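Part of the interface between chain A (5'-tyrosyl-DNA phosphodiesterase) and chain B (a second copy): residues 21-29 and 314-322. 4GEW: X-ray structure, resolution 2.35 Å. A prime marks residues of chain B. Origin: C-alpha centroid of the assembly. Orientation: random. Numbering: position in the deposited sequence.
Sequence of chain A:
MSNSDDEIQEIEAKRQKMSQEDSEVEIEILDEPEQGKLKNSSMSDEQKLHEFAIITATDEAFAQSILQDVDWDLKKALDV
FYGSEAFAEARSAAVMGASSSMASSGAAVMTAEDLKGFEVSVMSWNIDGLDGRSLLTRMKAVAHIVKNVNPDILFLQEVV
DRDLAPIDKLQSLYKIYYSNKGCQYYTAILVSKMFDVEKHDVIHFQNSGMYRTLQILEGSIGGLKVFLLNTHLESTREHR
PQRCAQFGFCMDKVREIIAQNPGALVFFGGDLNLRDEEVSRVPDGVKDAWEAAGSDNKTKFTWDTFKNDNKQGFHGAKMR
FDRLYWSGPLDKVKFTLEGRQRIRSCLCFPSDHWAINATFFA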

# COMPACT_ATOMS: atom_id res chain seq x y z
N GLU A 21 26.57 25.59 17.99
CA GLU A 21 27.05 26.61 17.06
C GLU A 21 26.05 26.85 15.92
O GLU A 21 25.69 27.99 15.62
CB GLU A 21 28.46 26.27 16.54
CG GLU A 21 28.58 25.03 15.63
CD GLU A 21 28.28 23.72 16.34
OE1 GLU A 21 28.24 23.70 17.58
OE2 GLU A 21 28.09 22.70 15.64
N ASP A 22 25.62 25.76 15.29
CA ASP A 22 24.55 25.79 14.29
C ASP A 22 23.39 24.99 14.83
O ASP A 22 22.61 24.40 14.08
CB ASP A 22 25.03 25.21 12.97
CG ASP A 22 25.95 26.14 12.22
OD1 ASP A 22 27.18 25.93 12.26
OD2 ASP A 22 25.44 27.09 11.58
N SER A 23 23.30 24.96 16.16
CA SER A 23 22.18 24.34 16.85
C SER A 23 21.06 25.35 16.97
O SER A 23 21.31 26.56 17.01
CB SER A 23 22.62 23.87 18.24
OG SER A 23 23.72 22.98 18.16
N GLU A 24 19.83 24.86 17.03
CA GLU A 24 18.68 25.74 17.20
C GLU A 24 18.75 26.41 18.57
O GLU A 24 19.38 25.90 19.49
CB GLU A 24 17.37 24.97 17.02
CG GLU A 24 17.14 23.84 18.02
CD GLU A 24 16.03 22.88 17.61
OE1 GLU A 24 15.90 22.56 16.41
OE2 GLU A 24 15.28 22.43 18.51
N VAL A 25 18.12 27.58 18.69
CA VAL A 25 18.00 28.24 19.98
C VAL A 25 16.53 28.44 20.32
O VAL A 25 15.78 29.03 19.55
CB VAL A 25 18.72 29.60 20.00
CG1 VAL A 25 18.59 30.25 21.39
CG2 VAL A 25 20.18 29.44 19.62
N GLU A 26 16.14 27.94 21.49
CA GLU A 26 14.75 27.92 21.91
C GLU A 26 14.27 29.27 22.45
O GLU A 26 15.03 30.01 23.07
CB GLU A 26 14.54 26.82 22.97
CG GLU A 26 13.10 26.59 23.39
CD GLU A 26 12.19 26.23 22.22
OE1 GLU A 26 12.18 25.05 21.80
OE2 GLU A 26 11.49 27.14 21.71
N ILE A 27 13.00 29.56 22.21
CA ILE A 27 12.36 30.78 22.69
C ILE A 27 12.29 30.79 24.21
O ILE A 27 11.86 29.80 24.82
CB ILE A 27 10.92 30.92 22.12
CG1 ILE A 27 10.95 31.17 20.61
CG2 ILE A 27 10.15 32.02 22.85
CD1 ILE A 27 11.02 29.91 19.75
N GLU A 28 12.71 31.89 24.82
CA GLU A 28 12.61 32.05 26.27
C GLU A 28 11.19 32.35 26.70
O GLU A 28 10.51 33.18 26.10
CB GLU A 28 13.51 33.18 26.75
CG GLU A 28 14.98 32.85 26.71
CD GLU A 28 15.84 34.01 27.13
OE1 GLU A 28 15.29 35.11 27.35
OE2 GLU A 28 17.07 33.82 27.25
N ILE A 29 10.74 31.66 27.74
CA ILE A 29 9.46 31.98 28.37
C ILE A 29 9.71 32.46 29.79
O ILE A 29 10.16 31.70 30.66
CB ILE A 29 8.51 30.77 28.35
CG1 ILE A 29 8.21 30.36 26.90
CG2 ILE A 29 7.21 31.10 29.08
CD1 ILE A 29 7.57 29.02 26.78
N PHE B 314 14.48 39.60 24.22
CA PHE B 314 15.71 39.98 24.91
C PHE B 314 16.87 39.15 24.37
O PHE B 314 17.98 39.65 24.22
CB PHE B 314 15.56 39.75 26.42
CG PHE B 314 16.74 40.22 27.24
CD1 PHE B 314 17.02 41.57 27.36
CD2 PHE B 314 17.54 39.31 27.90
CE1 PHE B 314 18.10 42.00 28.12
CE2 PHE B 314 18.62 39.73 28.67
CZ PHE B 314 18.90 41.08 28.78
N HIS B 315 16.60 37.88 24.09
CA HIS B 315 17.59 36.98 23.52
C HIS B 315 17.11 36.48 22.17
O HIS B 315 15.92 36.21 21.99
CB HIS B 315 17.86 35.80 24.46
CG HIS B 315 18.64 36.17 25.69
ND1 HIS B 315 18.57 35.45 26.86
CD2 HIS B 315 19.49 37.20 25.92
CE1 HIS B 315 19.35 36.02 27.77
NE2 HIS B 315 19.92 37.08 27.22
N GLY B 316 18.04 36.36 21.22
CA GLY B 316 17.71 35.82 19.92
C GLY B 316 17.25 34.38 20.03
O GLY B 316 17.59 33.68 20.99
N ALA B 317 16.46 33.95 19.06
CA ALA B 317 16.02 32.57 18.96
C ALA B 317 16.06 32.20 17.49
O ALA B 317 15.94 33.08 16.64
CB ALA B 317 14.61 32.44 19.49
N LYS B 318 16.22 30.91 17.18
CA LYS B 318 16.21 30.46 15.79
C LYS B 318 15.86 28.97 15.66
O LYS B 318 16.31 28.14 16.45
CB LYS B 318 17.54 30.77 15.08
CG LYS B 318 18.76 30.11 15.69
CD LYS B 318 20.02 30.42 14.88
CE LYS B 318 21.25 29.85 15.56
NZ LYS B 318 22.50 30.08 14.78
N MET B 319 15.05 28.66 14.65
CA MET B 319 14.49 27.32 14.49
C MET B 319 14.29 26.97 13.01
O MET B 319 14.10 27.85 12.17
CB MET B 319 13.14 27.24 15.23
CG MET B 319 13.24 27.20 16.75
SD MET B 319 13.69 25.56 17.35
CE MET B 319 13.90 25.85 19.09
N ARG B 320 14.33 25.67 12.70
CA ARG B 320 13.94 25.20 11.38
C ARG B 320 12.48 24.79 11.42
O ARG B 320 12.14 23.60 11.37
CB ARG B 320 14.84 24.05 10.90
CG ARG B 320 14.64 23.69 9.42
CD ARG B 320 15.83 22.92 8.83
NE ARG B 320 15.93 21.54 9.30
CZ ARG B 320 15.34 20.50 8.70
NH1 ARG B 320 14.60 20.68 7.62
NH2 ARG B 320 15.50 19.27 9.19
N PHE B 321 11.61 25.79 11.54
CA PHE B 321 10.17 25.57 11.71
C PHE B 321 9.54 25.10 10.40
O PHE B 321 8.61 24.29 10.40
CB PHE B 321 9.50 26.87 12.16
CG PHE B 321 9.57 27.12 13.65
CD1 PHE B 321 9.87 26.09 14.53
CD2 PHE B 321 9.31 28.38 14.16
CE1 PHE B 321 9.92 26.31 15.89
CE2 PHE B 321 9.35 28.61 15.53
CZ PHE B 321 9.66 27.58 16.40
N ASP B 322 10.04 25.62 9.29
CA ASP B 322 9.45 25.36 7.99
C ASP B 322 10.23 24.28 7.26
O ASP B 322 11.43 24.42 7.02
CB ASP B 322 9.42 26.65 7.18
CG ASP B 322 8.76 27.79 7.95
OD1 ASP B 322 7.51 27.89 7.90
OD2 ASP B 322 9.48 28.57 8.61
O HOH W 1 13.94 23.55 14.36
O HOH W 2 15.90 32.74 23.00
O HOH W 3 13.76 34.10 23.15

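The two stretches run antiparallel and meet at a single beta bridge between Val25 and Lys318′. Val25 N donates to Lys318′ O at 2.9 Å (N-H...O angle 152°), and Lys318′ N donates to Val25 O at 3.1 Å (156°). This reciprocal pair satisfies both polar backbone groups of each residue. On both sides of the bridge, water replaces direct bonding: water 1 accepts from Arg320′ N and donates to Glu24 OE1, water 2 donates to Glu26 O and Gly316′ O, and water 3 accepts from Glu28 N and donates to His315′ O.

Side-chain conformations follow this frame. Lys318′ leaves its backbone with chi1 p and is then extended, chi2 to chi4 all t, so its aliphatic length runs beside chain A: CE lies 4.2 Å from Val25 CG2 and 3.6 Å from Ser23 O. Its NZ remains 3.9 Å from Glu21 O, beyond hydrogen-bonding distance. Val25, with chi1 t, also sets CG1 3.6 Å from Gly316′ O.

Met319′ is the residue most covered by the other stretch, with 97 Å² of its surface buried there. Its m, m, t conformation folds the thioether back along chain A, leaving SD 3.6 Å from Glu24 CD and CE 3.3 Å from Glu26 OE1, so a largely apolar chain packs against two carboxylates. Those carboxylates have polar partners elsewhere in the structure. Glu26 (chi1 t, chi2 p) starts away from chain B but curls back, and its OE2 accepts from Ile27 N at 2.9 Å (144°).

Ile27 brings its end nearer to chain B, placing CG1 4.0 Å from Ala317′ CB and CD1 4.3 Å from Phe321′ CZ, a small apolar cluster. Glu28 points toward chain B, but the modelled 2.2 Å between its OE2 and His315′ ND1 is a clash and supports no bond assignment.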